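Long-range contacts in taurocyamine kinase (Schistosoma mansoni, PDB 4WOD), which reversibly transfers phosphate between ATP and taurocyamine as a magnesium-dependent phosphagen kinase built from two tandem repeats: residues F455-P460 / F619-K624; A459-D464 / G692-Q697; Y165-M170 / I199-G204; F183-D188 / L216-E221. The protein carries 4 engineered substitutions. All coordinates share one frame; numbering follows the deposited sequence.

Contact 1: F455-P460 / F619-K624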
loop_
_atom_site.group_PDB
_atom_site.type_symbol
_atom_site.label_atom_id
_atom_site.label_comp_id
_atom_site.label_asym_id
_atom_site.label_seq_id
_atom_site.Cartn_x
_atom_site.Cartn_y
_atom_site.Cartn_z
ATOM N N PHE A 455 -22.858 -25.181 -29.314
ATOM C CA PHE A 455 -21.611 -25.660 -29.916
ATOM C C PHE A 455 -20.363 -25.411 -29.062
ATOM O O PHE A 455 -20.248 -24.374 -28.396
ATOM C CB PHE A 455 -21.411 -25.009 -31.290
ATOM C CG PHE A 455 -22.519 -25.295 -32.268
ATOM C CD1 PHE A 455 -22.574 -26.513 -32.934
ATOM C CD2 PHE A 455 -23.502 -24.342 -32.530
ATOM C CE1 PHE A 455 -23.591 -26.790 -33.838
ATOM C CE2 PHE A 455 -24.523 -24.610 -33.440
ATOM C CZ PHE A 455 -24.565 -25.839 -34.096
ATOM N N LYS A 456 -19.427 -26.356 -29.102
ATOM C CA LYS A 456 -18.113 -26.151 -28.502
ATOM C C LYS A 456 -17.459 -24.941 -29.142
ATOM O O LYS A 456 -17.590 -24.747 -30.359
ATOM C CB LYS A 456 -17.203 -27.366 -28.695
ATOM C CG LYS A 456 -17.881 -28.714 -28.668
ATOM C CD LYS A 456 -16.888 -29.784 -29.106
ATOM C CE LYS A 456 -17.448 -31.187 -28.905
ATOM N NZ LYS A 456 -17.692 -31.447 -27.463
ATOM N N HIS A 457 -16.773 -24.134 -28.328
ATOM C CA HIS A 457 -15.942 -23.020 -28.809
ATOM C C HIS A 457 -15.081 -23.535 -29.947
ATOM O O HIS A 457 -14.635 -24.679 -29.918
ATOM C CB HIS A 457 -15.052 -22.457 -27.672
ATOM C CG HIS A 457 -14.405 -21.129 -27.974
ATOM N ND1 HIS A 457 -13.149 -21.018 -28.538
ATOM C CD2 HIS A 457 -14.840 -19.857 -27.778
ATOM C CE1 HIS A 457 -12.838 -19.738 -28.679
ATOM N NE2 HIS A 457 -13.850 -19.014 -28.230
ATOM N N PRO A 458 -14.877 -22.703 -30.980
ATOM C CA PRO A 458 -13.993 -23.117 -32.075
ATOM C C PRO A 458 -12.649 -23.599 -31.530
ATOM O O PRO A 458 -12.169 -23.040 -30.539
ATOM C CB PRO A 458 -13.815 -21.824 -32.915
ATOM C CG PRO A 458 -14.505 -20.705 -32.153
ATOM C CD PRO A 458 -15.489 -21.380 -31.235
ATOM N N ALA A 459 -12.070 -24.642 -32.117
ATOM C CA ALA A 459 -10.706 -25.029 -31.764
ATOM C C ALA A 459 -9.778 -23.864 -32.082
ATOM O O ALA A 459 -10.156 -22.964 -32.832
ATOM C CB ALA A 459 -10.276 -26.288 -32.520
ATOM N N PRO A 460 -8.580 -23.851 -31.475
ATOM C CA PRO A 460 -7.594 -22.852 -31.886
ATOM C C PRO A 460 -7.449 -22.829 -33.404
ATOM O O PRO A 460 -7.094 -23.841 -34.002
ATOM C CB PRO A 460 -6.303 -23.323 -31.194
ATOM C CG PRO A 460 -6.694 -24.525 -30.339
ATOM C CD PRO A 460 -8.179 -24.515 -30.227
ATOM N N PHE A 619 -2.565 -26.105 -21.836
ATOM C CA PHE A 619 -3.207 -24.817 -21.566
ATOM C C PHE A 619 -4.646 -25.034 -21.115
ATOM O O PHE A 619 -5.368 -25.796 -21.736
ATOM C CB PHE A 619 -3.207 -23.914 -22.801
ATOM C CG PHE A 619 -1.837 -23.528 -23.269
ATOM C CD1 PHE A 619 -0.812 -23.325 -22.357
ATOM C CD2 PHE A 619 -1.564 -23.423 -24.621
ATOM C CE1 PHE A 619 0.465 -22.991 -22.795
ATOM C CE2 PHE A 619 -0.282 -23.071 -25.060
ATOM C CZ PHE A 619 0.719 -22.862 -24.148
ATOM N N ALA A 620 -5.069 -24.371 -20.047
ATOM C CA ALA A 620 -6.476 -24.464 -19.637
ATOM C C ALA A 620 -7.428 -23.998 -20.776
ATOM O O ALA A 620 -7.317 -22.881 -21.278
ATOM C CB ALA A 620 -6.704 -23.637 -18.356
ATOM N N HIS A 621 -8.355 -24.854 -21.192
ATOM C CA HIS A 621 -9.239 -24.530 -22.320
ATOM C C HIS A 621 -10.674 -24.996 -22.062
ATOM O O HIS A 621 -10.886 -26.042 -21.464
ATOM C CB HIS A 621 -8.707 -25.161 -23.617
ATOM C CG HIS A 621 -9.464 -24.761 -24.850
ATOM N ND1 HIS A 621 -10.597 -25.428 -25.281
ATOM C CD2 HIS A 621 -9.231 -23.790 -25.768
ATOM C CE1 HIS A 621 -11.040 -24.866 -26.393
ATOM N NE2 HIS A 621 -10.228 -23.872 -26.712
ATOM N N SER A 622 -11.652 -24.232 -22.545
ATOM C CA SER A 622 -13.057 -24.526 -22.269
ATOM C C SER A 622 -13.891 -24.739 -23.533
ATOM O O SER A 622 -13.747 -24.022 -24.518
ATOM C CB SER A 622 -13.665 -23.387 -21.445
ATOM O OG SER A 622 -15.075 -23.422 -21.489
ATOM N N ASP A 623 -14.790 -25.714 -23.489
ATOM C CA ASP A 623 -15.724 -25.917 -24.590
ATOM C C ASP A 623 -16.656 -24.701 -24.729
ATOM O O ASP A 623 -17.023 -24.303 -25.832
ATOM C CB ASP A 623 -16.535 -27.195 -24.375
ATOM C CG ASP A 623 -15.867 -28.425 -24.958
ATOM O OD1 ASP A 623 -14.725 -28.322 -25.468
ATOM O OD2 ASP A 623 -16.495 -29.506 -24.903
ATOM N N LYS A 624 -17.012 -24.117 -23.592
ATOM C CA LYS A 624 -17.823 -22.903 -23.537
ATOM C C LYS A 624 -17.037 -21.651 -23.984
ATOM O O LYS A 624 -17.470 -20.922 -24.885
ATOM C CB LYS A 624 -18.357 -22.677 -22.106
ATOM C CG LYS A 624 -19.108 -23.872 -21.477
ATOM C CD LYS A 624 -19.737 -23.526 -20.106
ATOM C CE LYS A 624 -18.709 -23.436 -18.985
ATOM N NZ LYS A 624 -18.130 -24.746 -18.544
HETATM O O HOH W 1 -10.125 -22.031 -29.140
#
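K456 and H457 run beside D623 in nearly antiparallel directions (153° between the end-to-end vectors of 455-460 and 621-624), with K456 CA and D623 CA 4.6 Å apart. H457 N donates to D623 O; the 2.5 Å separation of these two atoms is short, and its exact value is doubtful. The K456 and D623 side chains lie alongside each other and point the same way. Their contact ends in a long, weak salt bridge, K456 NZ to D623 OD2 at 3.4 Å. H457 CB approaches S622 O at 3.8 Å. H457 ND1 donates to P458 O in its own segment (3.0 Å), the acceptor tilted out of the imidazole plane. Water 1 also gives a proton to P458 O and sits in the plane of the H621 ring, 3.0 Å from H621 NE2, thereby linking the two segments. In the second repeat, this surface contact lays the loop between helix 437-448 and strand 480-489 against the hairpin of strands 621-622 and 626-627, where Y627 meets both H621, edge-to-face, and P460.

Contact 2: A459-D464 / G692-Q697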
loop_
_atom_site.group_PDB
_atom_site.type_symbol
_atom_site.label_atom_id
_atom_site.label_comp_id
_atom_site.label_asym_id
_atom_site.label_seq_id
_atom_site.Cartn_x
_atom_site.Cartn_y
_atom_site.Cartn_z
ATOM N N ALA A 459 -12.070 -24.642 -32.117
ATOM C CA ALA A 459 -10.706 -25.029 -31.764
ATOM C C ALA A 459 -9.778 -23.864 -32.082
ATOM O O ALA A 459 -10.156 -22.964 -32.832
ATOM C CB ALA A 459 -10.276 -26.288 -32.520
ATOM N N PRO A 460 -8.580 -23.851 -31.475
ATOM C CA PRO A 460 -7.594 -22.852 -31.886
ATOM C C PRO A 460 -7.449 -22.829 -33.404
ATOM O O PRO A 460 -7.094 -23.841 -34.002
ATOM C CB PRO A 460 -6.303 -23.323 -31.194
ATOM C CG PRO A 460 -6.694 -24.525 -30.339
ATOM C CD PRO A 460 -8.179 -24.515 -30.227
ATOM N N THR A 461 -7.771 -21.698 -34.018
ATOM C CA THR A 461 -7.705 -21.563 -35.471
ATOM C C THR A 461 -6.733 -20.432 -35.794
ATOM O O THR A 461 -7.137 -19.283 -35.941
ATOM C CB THR A 461 -9.094 -21.277 -36.084
ATOM O OG1 THR A 461 -10.026 -22.280 -35.659
ATOM C CG2 THR A 461 -9.033 -21.259 -37.605
ATOM N N PHE A 462 -5.449 -20.781 -35.868
ATOM C CA PHE A 462 -4.367 -19.821 -36.082
ATOM C C PHE A 462 -4.211 -19.472 -37.561
ATOM O O PHE A 462 -3.764 -18.377 -37.908
ATOM C CB PHE A 462 -3.047 -20.381 -35.545
ATOM C CG PHE A 462 -3.051 -20.662 -34.061
ATOM C CD1 PHE A 462 -3.539 -19.726 -33.163
ATOM C CD2 PHE A 462 -2.545 -21.853 -33.572
ATOM C CE1 PHE A 462 -3.533 -19.980 -31.793
ATOM C CE2 PHE A 462 -2.522 -22.115 -32.198
ATOM C CZ PHE A 462 -3.018 -21.183 -31.313
ATOM N N GLY A 463 -4.563 -20.422 -38.426
ATOM C CA GLY A 463 -4.487 -20.217 -39.864
ATOM C C GLY A 463 -3.220 -20.808 -40.453
ATOM O O GLY A 463 -2.376 -21.334 -39.733
ATOM N N ASP A 464 -3.095 -20.722 -41.772
ATOM C CA ASP A 464 -1.890 -21.145 -42.481
ATOM C C ASP A 464 -0.847 -20.045 -42.376
ATOM O O ASP A 464 -0.977 -18.996 -43.009
ATOM C CB ASP A 464 -2.210 -21.450 -43.955
ATOM C CG ASP A 464 -1.024 -22.025 -44.719
ATOM O OD1 ASP A 464 0.141 -21.696 -44.409
ATOM O OD2 ASP A 464 -1.270 -22.813 -45.652
ATOM N N GLY A 692 -15.626 -15.306 -29.341
ATOM C CA GLY A 692 -16.640 -15.381 -30.378
ATOM C C GLY A 692 -16.069 -15.253 -31.776
ATOM O O GLY A 692 -16.801 -15.117 -32.754
ATOM N N LEU A 693 -14.747 -15.307 -31.876
ATOM C CA LEU A 693 -14.077 -15.200 -33.160
ATOM C C LEU A 693 -12.779 -16.010 -33.108
ATOM O O LEU A 693 -12.331 -16.393 -32.024
ATOM C CB LEU A 693 -13.810 -13.727 -33.506
ATOM C CG LEU A 693 -12.604 -13.000 -32.889
ATOM C CD1 LEU A 693 -12.501 -11.579 -33.451
ATOM C CD2 LEU A 693 -12.631 -12.957 -31.367
ATOM N N THR A 694 -12.177 -16.300 -34.258
ATOM C CA THR A 694 -10.924 -17.052 -34.231
ATOM C C THR A 694 -9.732 -16.104 -34.071
ATOM O O THR A 694 -9.877 -14.882 -34.167
ATOM C CB THR A 694 -10.728 -17.909 -35.496
ATOM O OG1 THR A 694 -10.595 -17.047 -36.627
ATOM C CG2 THR A 694 -11.906 -18.875 -35.700
ATOM N N GLU A 695 -8.558 -16.678 -33.824
ATOM C CA GLU A 695 -7.330 -15.905 -33.680
ATOM C C GLU A 695 -7.046 -15.166 -34.987
ATOM O O GLU A 695 -6.756 -13.968 -35.007
ATOM C CB GLU A 695 -6.157 -16.820 -33.296
ATOM C CG GLU A 695 -6.171 -17.341 -31.842
ATOM C CD GLU A 695 -7.103 -18.529 -31.596
ATOM O OE1 GLU A 695 -7.745 -19.005 -32.547
ATOM O OE2 GLU A 695 -7.189 -18.994 -30.438
ATOM N N LEU A 696 -7.161 -15.899 -36.085
ATOM C CA LEU A 696 -6.995 -15.329 -37.417
ATOM C C LEU A 696 -7.933 -14.136 -37.647
ATOM O O LEU A 696 -7.506 -13.080 -38.122
ATOM C CB LEU A 696 -7.228 -16.413 -38.472
ATOM C CG LEU A 696 -6.712 -16.131 -39.879
ATOM C CD1 LEU A 696 -5.217 -15.832 -39.851
ATOM C CD2 LEU A 696 -7.005 -17.328 -40.762
ATOM N N GLN A 697 -9.205 -14.292 -37.292
ATOM C CA GLN A 697 -10.147 -13.196 -37.458
ATOM C C GLN A 697 -9.775 -12.026 -36.551
ATOM O O GLN A 697 -9.864 -10.867 -36.967
ATOM C CB GLN A 697 -11.587 -13.664 -37.189
ATOM C CG GLN A 697 -12.077 -14.694 -38.199
ATOM C CD GLN A 697 -13.377 -15.380 -37.796
ATOM O OE1 GLN A 697 -13.638 -15.637 -36.613
ATOM N NE2 GLN A 697 -14.204 -15.677 -38.791
HETATM O O HOH W 2 -10.565 -19.913 -32.189
#
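Hydrogen bonds join T461 to the start of helix 695-715 in two directions. T461 N donates to E695 OE1 (3.1 Å), coming from above the carboxylate plane by 40°, while the first-turn amide L696 N gives a weak bond to T461 O (3.4 Å). Water 2 lies close to the same carboxylate, 3.0 Å from E695 OE1, and also near A459 O, the acceptor of T461 OG1. From helix 599-614, Y603 OH bonds to F462 O, and the Y603 side chain touches E695. Within 692-697 a capping box closes the helix end: T694 N donates to Q697 OE1 (2.8 Å), and at the N-cap a chi1 of 65° holds T694 OG1 between the backbone N and the carbonyl carbon, where it accepts a hydrogen bond from Q697 N.

Van der Waals contacts lie beside these bonds. T694 CG2 rests against T461 CB at 3.7 Å. E695 CG, anti to the carbonyl carbon (chi1 -73°), meets the edge of the F462 ring, 3.7 Å from F462 CE1. L696 straddles the next residues with its two methyls, CD1 at F462 O and CD2 3.9 Å from G463 CA.

A buried carboxylate thus receives an N-H and lies at a helix N-terminus whose dipole should help stabilise negative charge. That setting is consistent with an ionised E695, its CG packed at the F462 ring edge.

Contact 3: Y165-M170 / I199-G204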
loop_
_atom_site.group_PDB
_atom_site.type_symbol
_atom_site.label_atom_id
_atom_site.label_comp_id
_atom_site.label_asym_id
_atom_site.label_seq_id
_atom_site.Cartn_x
_atom_site.Cartn_y
_atom_site.Cartn_z
ATOM N N TYR A 165 11.979 7.795 39.810
ATOM C CA TYR A 165 13.331 7.268 39.648
ATOM C C TYR A 165 14.171 8.158 38.743
ATOM O O TYR A 165 14.065 8.055 37.521
ATOM C CB TYR A 165 13.300 5.857 39.051
ATOM C CG TYR A 165 12.446 4.870 39.813
ATOM C CD1 TYR A 165 13.014 4.007 40.745
ATOM C CD2 TYR A 165 11.076 4.802 39.607
ATOM C CE1 TYR A 165 12.239 3.099 41.448
ATOM C CE2 TYR A 165 10.290 3.897 40.309
ATOM C CZ TYR A 165 10.880 3.049 41.228
ATOM O OH TYR A 165 10.111 2.145 41.930
ATOM N N PRO A 166 15.014 9.028 39.327
ATOM C CA PRO A 166 15.919 9.792 38.459
ATOM C C PRO A 166 16.954 8.873 37.820
ATOM O O PRO A 166 17.479 7.984 38.500
ATOM C CB PRO A 166 16.572 10.798 39.418
ATOM C CG PRO A 166 16.413 10.177 40.789
ATOM C CD PRO A 166 15.134 9.411 40.747
ATOM N N LEU A 167 17.221 9.069 36.530
ATOM C CA LEU A 167 18.205 8.265 35.810
ATOM C C LEU A 167 19.577 8.370 36.438
ATOM O O LEU A 167 20.299 7.370 36.579
ATOM C CB LEU A 167 18.293 8.696 34.342
ATOM C CG LEU A 167 17.498 7.863 33.338
ATOM C CD1 LEU A 167 16.047 7.732 33.768
ATOM C CD2 LEU A 167 17.604 8.442 31.925
ATOM N N THR A 168 19.943 9.596 36.792
ATOM C CA THR A 168 21.228 9.857 37.407
ATOM C C THR A 168 21.308 9.129 38.742
ATOM O O THR A 168 20.419 9.252 39.580
ATOM C CB THR A 168 21.459 11.371 37.605
ATOM O OG1 THR A 168 21.278 12.045 36.352
ATOM C CG2 THR A 168 22.855 11.621 38.070
ATOM N N GLY A 169 22.361 8.342 38.918
ATOM C CA GLY A 169 22.515 7.566 40.130
ATOM C C GLY A 169 21.799 6.221 40.203
ATOM O O GLY A 169 22.127 5.387 41.056
ATOM N N MET A 170 20.818 6.014 39.330
ATOM C CA MET A 170 20.147 4.721 39.206
ATOM C C MET A 170 21.178 3.595 39.078
ATOM O O MET A 170 22.110 3.680 38.277
ATOM C CB MET A 170 19.209 4.726 37.993
ATOM C CG MET A 170 18.284 3.527 37.874
ATOM S SD MET A 170 17.280 3.563 36.366
ATOM C CE MET A 170 16.229 4.974 36.653
ATOM N N ILE A 199 21.978 15.204 25.214
ATOM C CA ILE A 199 22.973 16.117 25.732
ATOM C C ILE A 199 22.928 16.090 27.273
ATOM O O ILE A 199 21.843 16.063 27.865
ATOM C CB ILE A 199 22.735 17.530 25.180
ATOM C CG1 ILE A 199 22.853 17.504 23.645
ATOM C CG2 ILE A 199 23.664 18.560 25.827
ATOM C CD1 ILE A 199 22.431 18.771 22.988
ATOM N N ASP A 200 24.108 16.056 27.893
ATOM C CA ASP A 200 24.273 15.979 29.350
ATOM C C ASP A 200 23.644 14.716 29.942
ATOM O O ASP A 200 23.189 14.739 31.086
ATOM C CB ASP A 200 23.670 17.201 30.050
ATOM C CG ASP A 200 24.191 18.527 29.507
ATOM O OD1 ASP A 200 25.409 18.652 29.314
ATOM O OD2 ASP A 200 23.367 19.447 29.270
ATOM N N TRP A 201 23.621 13.632 29.167
ATOM C CA TRP A 201 23.092 12.333 29.618
ATOM C C TRP A 201 23.869 11.860 30.850
ATOM O O TRP A 201 25.087 11.921 30.854
ATOM C CB TRP A 201 23.202 11.291 28.492
ATOM C CG TRP A 201 22.573 9.973 28.816
ATOM C CD1 TRP A 201 23.199 8.868 29.335
ATOM C CD2 TRP A 201 21.194 9.611 28.660
ATOM N NE1 TRP A 201 22.298 7.845 29.504
ATOM C CE2 TRP A 201 21.060 8.271 29.104
ATOM C CE3 TRP A 201 20.060 10.282 28.185
ATOM C CZ2 TRP A 201 19.841 7.597 29.088
ATOM C CZ3 TRP A 201 18.849 9.606 28.169
ATOM C CH2 TRP A 201 18.749 8.278 28.620
ATOM N N PRO A 202 23.181 11.365 31.888
ATOM C CA PRO A 202 21.746 11.123 31.989
ATOM C C PRO A 202 21.055 12.152 32.861
ATOM O O PRO A 202 19.985 11.874 33.361
ATOM C CB PRO A 202 21.702 9.761 32.662
ATOM C CG PRO A 202 22.812 9.892 33.693
ATOM C CD PRO A 202 23.879 10.797 33.062
ATOM N N THR A 203 21.656 13.323 33.046
ATOM C CA THR A 203 21.101 14.302 33.984
ATOM C C THR A 203 19.773 14.910 33.522
ATOM O O THR A 203 19.482 15.012 32.317
ATOM C CB THR A 203 22.112 15.452 34.261
ATOM O OG1 THR A 203 22.401 16.155 33.050
ATOM C CG2 THR A 203 23.418 14.894 34.834
ATOM N N GLY A 204 18.971 15.335 34.493
ATOM C CA GLY A 204 17.736 16.028 34.174
ATOM C C GLY A 204 16.622 15.116 33.690
ATOM O O GLY A 204 15.596 15.588 33.226
#
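L167 and T168, the first two residues of a type II beta turn (L167-M170) leaving edge strand 162-166 of the catalytic-domain sheet, pack on W201, cis-P202 and T203. The apolar half is L167: its CD2 methyl comes obliquely to the far end of the indole, 3.5 Å from W201 CH2, and its CB meets P202 CB at 3.9 Å. The polar half is T168, whose OG1 makes a weak bond to P202 O (3.3 Å) and lies equally near T203 CA, with the P202 ring beside it at CG.

Behind this first shell, the cis peptide between W201 and P202 folds the proline back on its neighbour, so that P202 CB sits over one indole face toward the rim. Y198 meets the same indole edge-to-face. The turn is closed by M170 N donating to L167 O (3.1 Å), and L167 also pairs by backbone bonding with R205, just before strand 206-210.

Further out, D200 is tied to helix 139-154 by a salt bridge from its OD2 to R142. Its carbonyl oxygen is gripped twice by T203: the amide T203 N donates at 2.9 Å, and T203 OG1, turned toward it by chi1 62°, donates in the carbonyl plane to D200 O at 2.5 Å, a separation so short that its exact value is doubtful.

Contact 4: F183-D188 / L216-E221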
loop_
_atom_site.group_PDB
_atom_site.type_symbol
_atom_site.label_atom_id
_atom_site.label_comp_id
_atom_site.label_asym_id
_atom_site.label_seq_id
_atom_site.Cartn_x
_atom_site.Cartn_y
_atom_site.Cartn_z
ATOM N N PHE A 183 9.737 -0.054 31.509
ATOM C CA PHE A 183 9.431 1.231 32.115
ATOM C C PHE A 183 10.511 2.264 31.818
ATOM O O PHE A 183 10.289 3.465 31.963
ATOM C CB PHE A 183 9.261 1.080 33.621
ATOM C CG PHE A 183 8.086 0.235 34.006
ATOM C CD1 PHE A 183 6.991 0.130 33.161
ATOM C CD2 PHE A 183 8.079 -0.464 35.201
ATOM C CE1 PHE A 183 5.900 -0.652 33.509
ATOM C CE2 PHE A 183 6.989 -1.247 35.561
ATOM C CZ PHE A 183 5.900 -1.340 34.712
ATOM N N LEU A 184 11.684 1.807 31.407
ATOM C CA LEU A 184 12.818 2.717 31.297
ATOM C C LEU A 184 13.211 2.971 29.852
ATOM O O LEU A 184 13.219 2.060 29.022
ATOM C CB LEU A 184 14.016 2.176 32.071
ATOM C CG LEU A 184 15.214 3.117 32.175
ATOM C CD1 LEU A 184 14.777 4.463 32.738
ATOM C CD2 LEU A 184 16.305 2.496 33.030
ATOM N N PHE A 185 13.542 4.224 29.559
ATOM C CA PHE A 185 14.000 4.578 28.233
ATOM C C PHE A 185 15.508 4.614 28.207
ATOM O O PHE A 185 16.147 4.792 29.246
ATOM C CB PHE A 185 13.421 5.919 27.788
ATOM C CG PHE A 185 13.719 7.078 28.712
ATOM C CD1 PHE A 185 14.861 7.846 28.545
ATOM C CD2 PHE A 185 12.812 7.451 29.694
ATOM C CE1 PHE A 185 15.100 8.945 29.345
ATOM C CE2 PHE A 185 13.058 8.535 30.510
ATOM C CZ PHE A 185 14.204 9.288 30.332
ATOM N N ARG A 186 16.072 4.442 27.018
ATOM C CA ARG A 186 17.520 4.388 26.862
ATOM C C ARG A 186 17.975 5.393 25.815
ATOM O O ARG A 186 17.160 5.916 25.058
ATOM C CB ARG A 186 17.974 2.974 26.473
ATOM C CG ARG A 186 17.758 1.920 27.554
ATOM C CD ARG A 186 18.173 0.533 27.067
ATOM N NE ARG A 186 17.643 0.234 25.737
ATOM C CZ ARG A 186 18.077 -0.758 24.965
ATOM N NH1 ARG A 186 19.048 -1.557 25.392
ATOM N NH2 ARG A 186 17.539 -0.954 23.766
ATOM N N ASN A 187 19.274 5.664 25.789
ATOM C CA ASN A 187 19.858 6.526 24.775
ATOM C C ASN A 187 20.286 5.722 23.558
ATOM O O ASN A 187 21.469 5.644 23.245
ATOM C CB ASN A 187 21.049 7.308 25.341
ATOM C CG ASN A 187 22.052 6.418 26.073
ATOM O OD1 ASN A 187 21.675 5.486 26.784
ATOM N ND2 ASN A 187 23.335 6.712 25.905
ATOM N N ASP A 188 19.322 5.132 22.863
ATOM C CA ASP A 188 19.651 4.235 21.757
ATOM C C ASP A 188 19.038 4.617 20.399
ATOM O O ASP A 188 19.081 3.825 19.463
ATOM C CB ASP A 188 19.238 2.802 22.128
ATOM C CG ASP A 188 17.732 2.642 22.303
ATOM O OD1 ASP A 188 17.002 3.663 22.369
ATOM O OD2 ASP A 188 17.275 1.479 22.390
ATOM N N LEU A 216 2.657 5.602 33.959
ATOM C CA LEU A 216 4.104 5.713 33.788
ATOM C C LEU A 216 4.450 7.078 33.199
ATOM O O LEU A 216 3.767 7.539 32.257
ATOM C CB LEU A 216 4.601 4.587 32.879
ATOM C CG LEU A 216 6.019 4.682 32.314
ATOM C CD1 LEU A 216 7.065 4.356 33.377
ATOM C CD2 LEU A 216 6.194 3.783 31.095
ATOM N N VAL A 217 5.463 7.750 33.750
ATOM C CA VAL A 217 5.845 9.070 33.215
ATOM C C VAL A 217 7.327 9.186 32.890
ATOM O O VAL A 217 8.169 8.886 33.732
ATOM C CB VAL A 217 5.486 10.222 34.188
ATOM C CG1 VAL A 217 5.874 11.551 33.567
ATOM C CG2 VAL A 217 3.992 10.226 34.509
ATOM N N TRP A 218 7.634 9.629 31.668
ATOM C CA TRP A 218 9.010 9.894 31.252
ATOM C C TRP A 218 9.289 11.393 31.307
ATOM O O TRP A 218 8.554 12.205 30.709
ATOM C CB TRP A 218 9.259 9.363 29.837
ATOM C CG TRP A 218 9.348 7.869 29.757
ATOM C CD1 TRP A 218 9.310 6.986 30.801
ATOM C CD2 TRP A 218 9.499 7.073 28.565
ATOM N NE1 TRP A 218 9.433 5.700 30.336
ATOM C CE2 TRP A 218 9.548 5.724 28.973
ATOM C CE3 TRP A 218 9.597 7.375 27.202
ATOM C CZ2 TRP A 218 9.691 4.671 28.057
ATOM C CZ3 TRP A 218 9.744 6.328 26.294
ATOM C CH2 TRP A 218 9.790 4.994 26.730
ATOM N N ILE A 219 10.345 11.761 32.026
ATOM C CA ILE A 219 10.751 13.149 32.130
ATOM C C ILE A 219 12.004 13.400 31.298
ATOM O O ILE A 219 13.045 12.785 31.536
ATOM C CB ILE A 219 11.017 13.550 33.592
ATOM C CG1 ILE A 219 9.773 13.276 34.447
ATOM C CG2 ILE A 219 11.438 15.022 33.676
ATOM C CD1 ILE A 219 9.873 13.843 35.839
ATOM N N ASN A 220 11.870 14.282 30.307
ATOM C CA ASN A 220 12.973 14.748 29.454
ATOM C C ASN A 220 13.608 13.665 28.605
ATOM O O ASN A 220 14.783 13.765 28.212
ATOM C CB ASN A 220 14.023 15.456 30.310
ATOM C CG ASN A 220 13.603 16.871 30.653
ATOM O OD1 ASN A 220 12.880 17.491 29.878
ATOM N ND2 ASN A 220 14.043 17.390 31.812
ATOM N N GLU A 221 12.823 12.642 28.279
ATOM C CA GLU A 221 13.301 11.612 27.362
ATOM C C GLU A 221 13.413 12.181 25.942
ATOM O O GLU A 221 14.333 11.849 25.196
ATOM C CB GLU A 221 12.376 10.389 27.384
ATOM C CG GLU A 221 12.791 9.287 26.405
ATOM C CD GLU A 221 12.091 9.374 25.061
ATOM O OE1 GLU A 221 10.954 9.887 25.006
ATOM O OE2 GLU A 221 12.683 8.918 24.058
HETATM O O HOH W 3 15.435 7.598 23.920
#
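F185 packs between the W218 indole and the aliphatic part of E221, beside the arginine pocket of the first repeat: E222, next in the chain, lines that pocket, and the E221 side chain stands about 7 Å from the bound arginine. F185 CG occupies the crowded position between backbone N and carbonyl carbon (chi1 57°), and F185 CB lies over the W218 six-membered ring, 3.8 Å from that ring's centroid. The edge of F185 turns to the face of the W218 five-membered ring in an edge-to-face pair, planes 60° apart, with F185 CD2 3.5 Å from W218 CG. E221 covers one face of the phenyl ring: its CB sits over the centre, 3.5 Å from the F185 centroid, and E221 CG continues above F185 CD1.

One direct hydrogen bond crosses: W218 NE1 donates to F183 O (2.9 Å, 154°) from above the carbonyl plane. L216 CD1 packs on the same oxygen and on F183 CB. Water 3 bridges the segments at their other end, donating to R186 O (2.7 Å) and to E221 OE2 (3.1 Å).

E221 therefore lays its aliphatic carbons on the phenyl face while OE2 accepts from water 3, with R226, a predicted ATP-binding residue, also touching its side chain. The indole pairs its N-H with a loop carbonyl while its face serves as an apolar floor for F185.

In the fold
The four contacts fall into two pairs on opposite sides of the chain's centre. Contacts 3 and 4 come first along the chain, in the first repeat; their segments alternate, their centres are 10 Å apart, and both reach the sheet containing strands 162-166 and 215-219. They join directly: L167 packs on F185, W201 on N187, and G204 O probably bonds to N220 ND2. Contacts 1 and 2, in the C-terminal half of the chain, share A459 and P460; with centres 11 Å apart, they fix one loop to hairpin 621-627 and helix 695-715. The centres of contacts 2 and 3 are 81 Å apart, and no contact of one pair touches the other pair.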